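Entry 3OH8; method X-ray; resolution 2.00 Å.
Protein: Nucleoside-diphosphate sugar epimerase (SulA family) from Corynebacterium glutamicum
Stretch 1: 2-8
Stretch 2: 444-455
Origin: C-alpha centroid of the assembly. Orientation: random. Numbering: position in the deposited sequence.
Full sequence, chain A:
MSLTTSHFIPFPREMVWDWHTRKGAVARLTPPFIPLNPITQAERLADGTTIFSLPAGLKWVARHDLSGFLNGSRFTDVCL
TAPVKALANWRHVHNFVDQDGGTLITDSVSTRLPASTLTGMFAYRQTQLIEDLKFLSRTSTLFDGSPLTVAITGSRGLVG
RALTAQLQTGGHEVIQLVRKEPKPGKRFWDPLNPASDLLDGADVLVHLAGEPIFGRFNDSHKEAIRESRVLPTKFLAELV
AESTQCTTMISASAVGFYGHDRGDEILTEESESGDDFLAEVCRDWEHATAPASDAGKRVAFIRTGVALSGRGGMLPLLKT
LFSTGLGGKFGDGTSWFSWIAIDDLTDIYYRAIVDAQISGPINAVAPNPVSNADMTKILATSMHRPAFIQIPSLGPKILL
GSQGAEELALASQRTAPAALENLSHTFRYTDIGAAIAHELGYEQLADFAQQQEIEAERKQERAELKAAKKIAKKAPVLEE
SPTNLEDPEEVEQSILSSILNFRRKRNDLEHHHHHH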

# COMPACT_ATOMS: atom_id res chain seq x y z
N SER A 2 -7.16 -13.98 24.38
CA SER A 2 -7.21 -12.55 24.04
C SER A 2 -8.23 -12.18 22.95
O SER A 2 -9.10 -11.34 23.18
CB SER A 2 -5.86 -12.08 23.65
N LEU A 3 -8.10 -12.78 21.76
CA LEU A 3 -9.09 -12.59 20.70
C LEU A 3 -9.10 -13.74 19.71
O LEU A 3 -8.05 -14.11 19.17
CB LEU A 3 -8.89 -11.27 19.95
CG LEU A 3 -9.93 -10.95 18.86
CD1 LEU A 3 -11.35 -10.90 19.45
CD2 LEU A 3 -9.62 -9.63 18.14
N THR A 4 -10.28 -14.30 19.47
CA THR A 4 -10.46 -15.24 18.37
C THR A 4 -11.57 -14.71 17.47
O THR A 4 -12.66 -14.38 17.93
CB THR A 4 -10.83 -16.66 18.85
OG1 THR A 4 -9.85 -17.11 19.80
CG2 THR A 4 -10.87 -17.62 17.68
N THR A 5 -11.29 -14.63 16.17
CA THR A 5 -12.26 -14.08 15.23
C THR A 5 -11.99 -14.63 13.83
O THR A 5 -10.84 -14.94 13.49
CB THR A 5 -12.28 -12.52 15.25
OG1 THR A 5 -13.43 -12.04 14.56
CG2 THR A 5 -10.99 -11.92 14.62
N SER A 6 -13.05 -14.76 13.04
CA SER A 6 -12.94 -15.38 11.72
C SER A 6 -13.41 -14.45 10.59
O SER A 6 -14.26 -13.58 10.80
CB SER A 6 -13.76 -16.69 11.67
OG SER A 6 -13.24 -17.68 12.55
N HIS A 7 -12.86 -14.65 9.40
CA HIS A 7 -13.33 -13.90 8.22
C HIS A 7 -13.21 -14.74 6.96
O HIS A 7 -12.28 -15.54 6.81
CB HIS A 7 -12.57 -12.57 8.07
CG HIS A 7 -11.09 -12.72 7.89
ND1 HIS A 7 -10.44 -12.33 6.74
CD2 HIS A 7 -10.13 -13.18 8.72
CE1 HIS A 7 -9.14 -12.56 6.87
NE2 HIS A 7 -8.93 -13.07 8.06
N PHE A 8 -14.15 -14.54 6.05
CA PHE A 8 -14.20 -15.32 4.81
C PHE A 8 -13.50 -14.60 3.66
O PHE A 8 -13.69 -13.41 3.45
CB PHE A 8 -15.66 -15.56 4.42
CG PHE A 8 -15.82 -16.27 3.12
CD1 PHE A 8 -15.54 -17.63 3.03
CD2 PHE A 8 -16.28 -15.60 1.99
CE1 PHE A 8 -15.69 -18.31 1.82
CE2 PHE A 8 -16.44 -16.26 0.78
CZ PHE A 8 -16.14 -17.62 0.69
N GLN A 444 -14.12 -2.21 11.28
CA GLN A 444 -14.75 -3.21 12.13
C GLN A 444 -14.35 -4.59 11.68
O GLN A 444 -14.13 -4.83 10.49
CB GLN A 444 -16.28 -3.13 12.02
CG GLN A 444 -16.91 -1.80 12.34
CD GLN A 444 -18.32 -1.69 11.76
OE1 GLN A 444 -18.83 -2.63 11.13
NE2 GLN A 444 -18.95 -0.53 11.95
N LEU A 445 -14.31 -5.51 12.64
CA LEU A 445 -14.17 -6.93 12.37
C LEU A 445 -15.22 -7.39 11.37
O LEU A 445 -16.36 -6.89 11.37
CB LEU A 445 -14.35 -7.72 13.65
CG LEU A 445 -13.34 -7.49 14.77
CD1 LEU A 445 -13.75 -8.29 15.99
CD2 LEU A 445 -11.94 -7.87 14.30
N ALA A 446 -14.84 -8.36 10.54
CA ALA A 446 -15.78 -9.00 9.61
C ALA A 446 -16.99 -9.52 10.39
O ALA A 446 -18.13 -9.41 9.94
CB ALA A 446 -15.09 -10.16 8.89
N ASP A 447 -16.72 -10.11 11.55
CA ASP A 447 -17.78 -10.58 12.42
C ASP A 447 -18.42 -9.40 13.13
O ASP A 447 -17.99 -8.99 14.21
CB ASP A 447 -17.22 -11.58 13.44
CG ASP A 447 -18.32 -12.25 14.26
OD1 ASP A 447 -19.38 -11.61 14.45
OD2 ASP A 447 -18.12 -13.41 14.70
N PHE A 448 -19.44 -8.83 12.49
CA PHE A 448 -20.10 -7.62 12.97
C PHE A 448 -20.67 -7.80 14.38
O PHE A 448 -20.49 -6.95 15.25
CB PHE A 448 -21.20 -7.20 12.01
N ALA A 449 -21.38 -8.91 14.58
CA ALA A 449 -21.98 -9.20 15.87
C ALA A 449 -20.94 -9.23 16.98
O ALA A 449 -21.17 -8.73 18.07
CB ALA A 449 -22.73 -10.53 15.81
N GLN A 450 -19.77 -9.81 16.68
CA GLN A 450 -18.69 -9.89 17.66
C GLN A 450 -18.14 -8.50 17.97
O GLN A 450 -17.84 -8.18 19.13
CB GLN A 450 -17.56 -10.80 17.14
CG GLN A 450 -16.38 -10.94 18.09
CD GLN A 450 -15.39 -11.99 17.62
OE1 GLN A 450 -15.28 -12.26 16.43
NE2 GLN A 450 -14.66 -12.60 18.56
N GLN A 451 -18.00 -7.70 16.93
CA GLN A 451 -17.61 -6.30 17.06
C GLN A 451 -18.55 -5.63 18.06
O GLN A 451 -18.11 -5.02 19.04
CB GLN A 451 -17.70 -5.60 15.70
CG GLN A 451 -17.40 -4.09 15.72
CD GLN A 451 -15.91 -3.79 15.67
OE1 GLN A 451 -15.47 -2.70 16.02
NE2 GLN A 451 -15.13 -4.77 15.23
N GLN A 452 -19.85 -5.76 17.81
CA GLN A 452 -20.86 -5.13 18.65
C GLN A 452 -20.77 -5.59 20.09
O GLN A 452 -20.90 -4.80 21.02
CB GLN A 452 -22.26 -5.39 18.09
CG GLN A 452 -22.61 -4.50 16.91
CD GLN A 452 -23.89 -4.92 16.21
OE1 GLN A 452 -24.52 -5.91 16.60
NE2 GLN A 452 -24.28 -4.19 15.17
N GLU A 453 -20.52 -6.89 20.28
CA GLU A 453 -20.43 -7.47 21.62
C GLU A 453 -19.19 -6.98 22.39
O GLU A 453 -19.28 -6.71 23.59
CB GLU A 453 -20.46 -9.00 21.54
CG GLU A 453 -21.74 -9.56 20.93
CD GLU A 453 -21.68 -11.06 20.71
OE1 GLU A 453 -20.57 -11.64 20.80
OE2 GLU A 453 -22.74 -11.67 20.45
N ILE A 454 -18.06 -6.87 21.71
CA ILE A 454 -16.83 -6.38 22.34
C ILE A 454 -16.99 -4.93 22.81
O ILE A 454 -16.39 -4.51 23.79
CB ILE A 454 -15.59 -6.53 21.42
CG1 ILE A 454 -15.19 -8.00 21.29
CG2 ILE A 454 -14.42 -5.72 21.97
CD1 ILE A 454 -14.12 -8.28 20.23
N GLU A 455 -17.83 -4.18 22.10
CA GLU A 455 -18.22 -2.84 22.54
C GLU A 455 -19.23 -2.94 23.69
O GLU A 455 -20.27 -2.29 23.67
CB GLU A 455 -18.79 -2.04 21.37
CG GLU A 455 -17.73 -1.65 20.35
CD GLU A 455 -18.32 -1.24 19.01
OE1 GLU A 455 -19.56 -1.32 18.84
OE2 GLU A 455 -17.53 -0.83 18.12
O HOH W 1 -14.12 -11.07 12.17
O HOH W 2 -15.51 -14.62 14.37

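How do the two backbones lie against each other? Strand 3-8 and helix 448-454 run nearly antiparallel, with 152° between their N-to-C directions and 9.8 Å between their axes at closest approach. The chains draw nearer toward the loop before the helix: the CA atoms of Leu3 and Ile454 are 10.1 Å apart, whereas those of His7 and Ala446 are 5.7 Å apart. There the contact is tight enough for His7 CB to meet Ala446 CB at 3.6 Å.

What fixes the helix to the strand? Gln450, its chi1 and chi2 both t, reaches across with an extended side chain and uses both ends of its amide. Gln450 NE2 donates to the backbone Thr4 O at 2.8 Å, almost linearly at 172°, while Gln450 OE1 accepts from Thr5 OG1 at 2.6 Å. One side chain thus grips backbone and side chain of adjacent strand residues.

How does the start of the helix take part? Asp447 is the N-cap, and its OD1 accepts from Gln450 N at 2.9 Å, satisfying an amide that has no helical carbonyl before it. Two waters join this turn to the strand. Water 1 accepts from Asp447 N at 2.8 Å and donates to Thr5 OG1 at 2.7 Å and Ser6 O at 2.9 Å; water 2 accepts from Ser6 N at 2.8 Å and donates to Asp447 OD2 at 2.9 Å. The cap therefore serves the helix through one carboxylate oxygen and the strand, through water, with the other.

Where do apolar groups meet? Leu3 points toward the helix, and its CD1 packs against Ile454 CD1 at 3.9 Å, near the helix's C-terminal end. Farther along, Leu445 CD1 lies 4.0 Å from Thr5 OG1, placing a methyl group beside the hydroxyl that binds Gln450.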